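Local coordinates for transcriptional regulator, ROK family (Vibrio cholerae O1 biovar eltor, PDB 1Z05), which probably binds DNA as a zinc-containing transcriptional regulator of carbohydrate metabolism, homologous to the Mlc protein of E. coli, at residues W108-M113 / P408-I413. Sequence-based numbering, arbitrary orientation.
Sequences WQFLSM and PGAALI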
ATOM      1  N   TRP A 108       9.445  28.834 -14.944  1.00 36.74           N
ATOM      2  CA  TRP A 108       8.544  28.250 -13.956  1.00 36.90           C
ATOM      3  C   TRP A 108       9.315  27.822 -12.723  1.00 37.44           C
ATOM      4  O   TRP A 108      10.402  27.242 -12.824  1.00 37.38           O
ATOM      5  CB  TRP A 108       7.846  27.014 -14.511  1.00 36.20           C
ATOM      6  CG  TRP A 108       6.968  27.254 -15.685  1.00 38.02           C
ATOM      7  CD1 TRP A 108       7.194  26.850 -16.967  1.00 37.56           C
ATOM      8  CD2 TRP A 108       5.692  27.898 -15.684  1.00 37.39           C
ATOM      9  NE1 TRP A 108       6.146  27.214 -17.769  1.00 38.12           N
ATOM     10  CE2 TRP A 108       5.206  27.859 -17.008  1.00 38.26           C
ATOM     11  CE3 TRP A 108       4.908  28.502 -14.693  1.00 40.09           C
ATOM     12  CZ2 TRP A 108       3.979  28.418 -17.376  1.00 38.08           C
ATOM     13  CZ3 TRP A 108       3.680  29.062 -15.058  1.00 39.28           C
ATOM     14  CH2 TRP A 108       3.233  29.018 -16.392  1.00 39.07           C
ATOM     15  N   GLN A 109       8.719  28.070 -11.565  1.00 36.33           N
ATOM     16  CA  GLN A 109       9.361  27.815 -10.295  1.00 37.44           C
ATOM     17  C   GLN A 109       8.348  27.281  -9.286  1.00 37.75           C
ATOM     18  O   GLN A 109       7.145  27.281  -9.536  1.00 39.55           O
ATOM     19  CB  GLN A 109       9.978  29.114  -9.763  1.00 36.03           C
ATOM     20  CG  GLN A 109      11.001  29.769 -10.703  1.00 37.32           C
ATOM     21  CD  GLN A 109      11.405  31.139 -10.238  1.00 37.57           C
ATOM     22  OE1 GLN A 109      10.635  31.816  -9.572  1.00 40.70           O
ATOM     23  NE2 GLN A 109      12.619  31.561 -10.587  1.00 39.51           N
ATOM     24  N   PHE A 110       8.848  26.824  -8.144  1.00 39.06           N
ATOM     25  CA  PHE A 110       8.007  26.506  -6.996  1.00 37.88           C
ATOM     26  C   PHE A 110       8.821  26.731  -5.721  1.00 38.97           C
ATOM     27  O   PHE A 110      10.053  26.757  -5.764  1.00 39.19           O
ATOM     28  CB  PHE A 110       7.471  25.059  -7.078  1.00 36.84           C
ATOM     29  CG  PHE A 110       8.546  23.988  -7.064  1.00 37.49           C
ATOM     30  CD1 PHE A 110       9.015  23.472  -5.861  1.00 36.88           C
ATOM     31  CD2 PHE A 110       9.059  23.479  -8.258  1.00 34.02           C
ATOM     32  CE1 PHE A 110       9.998  22.471  -5.830  1.00 34.38           C
ATOM     33  CE2 PHE A 110      10.024  22.468  -8.248  1.00 38.17           C
ATOM     34  CZ  PHE A 110      10.502  21.969  -7.037  1.00 37.21           C
ATOM     35  N   LEU A 111       8.123  26.913  -4.602  1.00 38.52           N
ATOM     36  CA  LEU A 111       8.744  26.951  -3.292  1.00 40.00           C
ATOM     37  C   LEU A 111       8.661  25.581  -2.652  1.00 40.49           C
ATOM     38  O   LEU A 111       7.637  24.891  -2.757  1.00 40.08           O
ATOM     39  CB  LEU A 111       8.028  27.945  -2.369  1.00 41.82           C
ATOM     40  CG  LEU A 111       8.148  29.450  -2.565  1.00 45.08           C
ATOM     41  CD1 LEU A 111       7.569  30.127  -1.318  1.00 50.21           C
ATOM     42  CD2 LEU A 111       9.588  29.873  -2.775  1.00 52.21           C
ATOM     43  N   SER A 112       9.750  25.175  -2.014  1.00 40.27           N
ATOM     44  CA  SER A 112       9.761  23.951  -1.227  1.00 40.94           C
ATOM     45  C   SER A 112      10.261  24.346   0.145  1.00 41.39           C
ATOM     46  O   SER A 112      11.280  25.031   0.265  1.00 42.22           O
ATOM     47  CB  SER A 112      10.657  22.885  -1.865  1.00 41.57           C
ATOM     48  OG  SER A 112      10.563  21.654  -1.161  1.00 43.56           O
ATOM     49  N   MET A 113       9.517  23.943   1.171  1.00 40.95           N
ATOM     50  CA  MET A 113       9.825  24.293   2.544  1.00 41.10           C
ATOM     51  C   MET A 113       9.991  23.056   3.414  1.00 39.66           C
ATOM     52  O   MET A 113       9.374  22.015   3.170  1.00 38.76           O
ATOM     53  CB  MET A 113       8.705  25.168   3.114  1.00 39.79           C
ATOM     54  CG  MET A 113       8.520  26.481   2.371  1.00 42.05           C
ATOM     55  SD  MET A 113       7.036  27.368   2.889  1.00 47.09           S
ATOM     56  CE  MET A 113       7.582  28.078   4.430  1.00 50.37           C
ATOM     57  N   PRO A 408      12.565  16.517  -0.944  1.00 37.73           N
ATOM     58  CA  PRO A 408      11.275  15.864  -0.740  1.00 35.95           C
ATOM     59  C   PRO A 408      10.086  16.697  -1.228  1.00 35.66           C
ATOM     60  O   PRO A 408       9.189  16.155  -1.853  1.00 34.32           O
ATOM     61  CB  PRO A 408      11.217  15.664   0.785  1.00 36.37           C
ATOM     62  CG  PRO A 408      12.639  15.538   1.189  1.00 37.17           C
ATOM     63  CD  PRO A 408      13.372  16.518   0.299  1.00 37.71           C
ATOM     64  N   GLY A 409      10.090  18.009  -0.971  1.00 34.56           N
ATOM     65  CA  GLY A 409       9.011  18.862  -1.457  1.00 33.66           C
ATOM     66  C   GLY A 409       9.009  18.957  -2.974  1.00 34.23           C
ATOM     67  O   GLY A 409       7.947  19.002  -3.605  1.00 32.92           O
ATOM     68  N   ALA A 410      10.207  18.972  -3.557  1.00 34.20           N
ATOM     69  CA  ALA A 410      10.365  18.966  -5.015  1.00 34.75           C
ATOM     70  C   ALA A 410       9.691  17.749  -5.659  1.00 33.84           C
ATOM     71  O   ALA A 410       9.049  17.873  -6.701  1.00 34.65           O
ATOM     72  CB  ALA A 410      11.851  19.047  -5.399  1.00 31.79           C
ATOM     73  N   ALA A 411       9.822  16.591  -5.009  1.00 34.51           N
ATOM     74  CA  ALA A 411       9.196  15.347  -5.450  1.00 33.51           C
ATOM     75  C   ALA A 411       7.674  15.421  -5.465  1.00 34.16           C
ATOM     76  O   ALA A 411       7.032  14.904  -6.378  1.00 32.91           O
ATOM     77  CB  ALA A 411       9.657  14.198  -4.574  1.00 33.78           C
ATOM     78  N   LEU A 412       7.097  16.062  -4.448  1.00 34.13           N
ATOM     79  CA  LEU A 412       5.651  16.261  -4.370  1.00 33.53           C
ATOM     80  C   LEU A 412       5.146  17.064  -5.574  1.00 32.58           C
ATOM     81  O   LEU A 412       4.085  16.775  -6.115  1.00 33.08           O
ATOM     82  CB  LEU A 412       5.268  17.023  -3.088  1.00 33.82           C
ATOM     83  CG  LEU A 412       5.511  16.367  -1.727  1.00 34.43           C
ATOM     84  CD1 LEU A 412       5.018  17.283  -0.620  1.00 31.63           C
ATOM     85  CD2 LEU A 412       4.810  15.006  -1.644  1.00 36.65           C
ATOM     86  N   ILE A 413       5.899  18.091  -5.944  1.00 32.36           N
ATOM     87  CA  ILE A 413       5.563  18.973  -7.074  1.00 33.31           C
ATOM     88  C   ILE A 413       5.709  18.212  -8.397  1.00 33.05           C
ATOM     89  O   ILE A 413       4.815  18.251  -9.239  1.00 33.01           O
ATOM     90  CB  ILE A 413       6.441  20.266  -7.076  1.00 33.13           C
ATOM     91  CG1 ILE A 413       6.185  21.115  -5.813  1.00 34.13           C
ATOM     92  CG2 ILE A 413       6.228  21.119  -8.350  1.00 33.30           C
ATOM     93  CD1 ILE A 413       4.718  21.300  -5.452  1.00 33.93           C
TER
HETATM   94  O   HOH W   1      10.637  19.872   1.338  1.00 29.09           O
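With chi1 at 62°, Phe110 holds its ring between its own backbone N and carbonyl carbon, which turns one ring face to Ile413 and its edge to Ala410. The CG2 methyl of Ile413 makes a CH-pi contact 4.0 Å from the centroid of the Phe110 ring, offset toward the rim. The CG1 branch of Ile413 lies over the same face and reaches Phe110 CD1 at 3.7 Å, while Ala410 CB meets the ring near its plane, 3.6 Å from Phe110 CZ. Two residues on, Ser112 OG stands anti to the backbone N and packs 3.2 Å from CA of Gly409, which has no side chain; the CA atoms of Ser112 and Gly409 are 5.1 Å apart. Ser112 OG also hydrogen-bonds Thr406 O, just before the helix, and accepts from a water that donates to Met113 O and weakly accepts from Gly409 N. Segment 408-413 runs at 137° to segment 108-113, and helix 407-418 lies on one face of a mixed sheet of the ROK (ASKHA-type) fold. His125 of strand 119-126 stacks on Phe110, helix 217-228 packs against Pro408 and Ala411, and helix 144-161 lines the opposite sheet face through Leu111 and Met113.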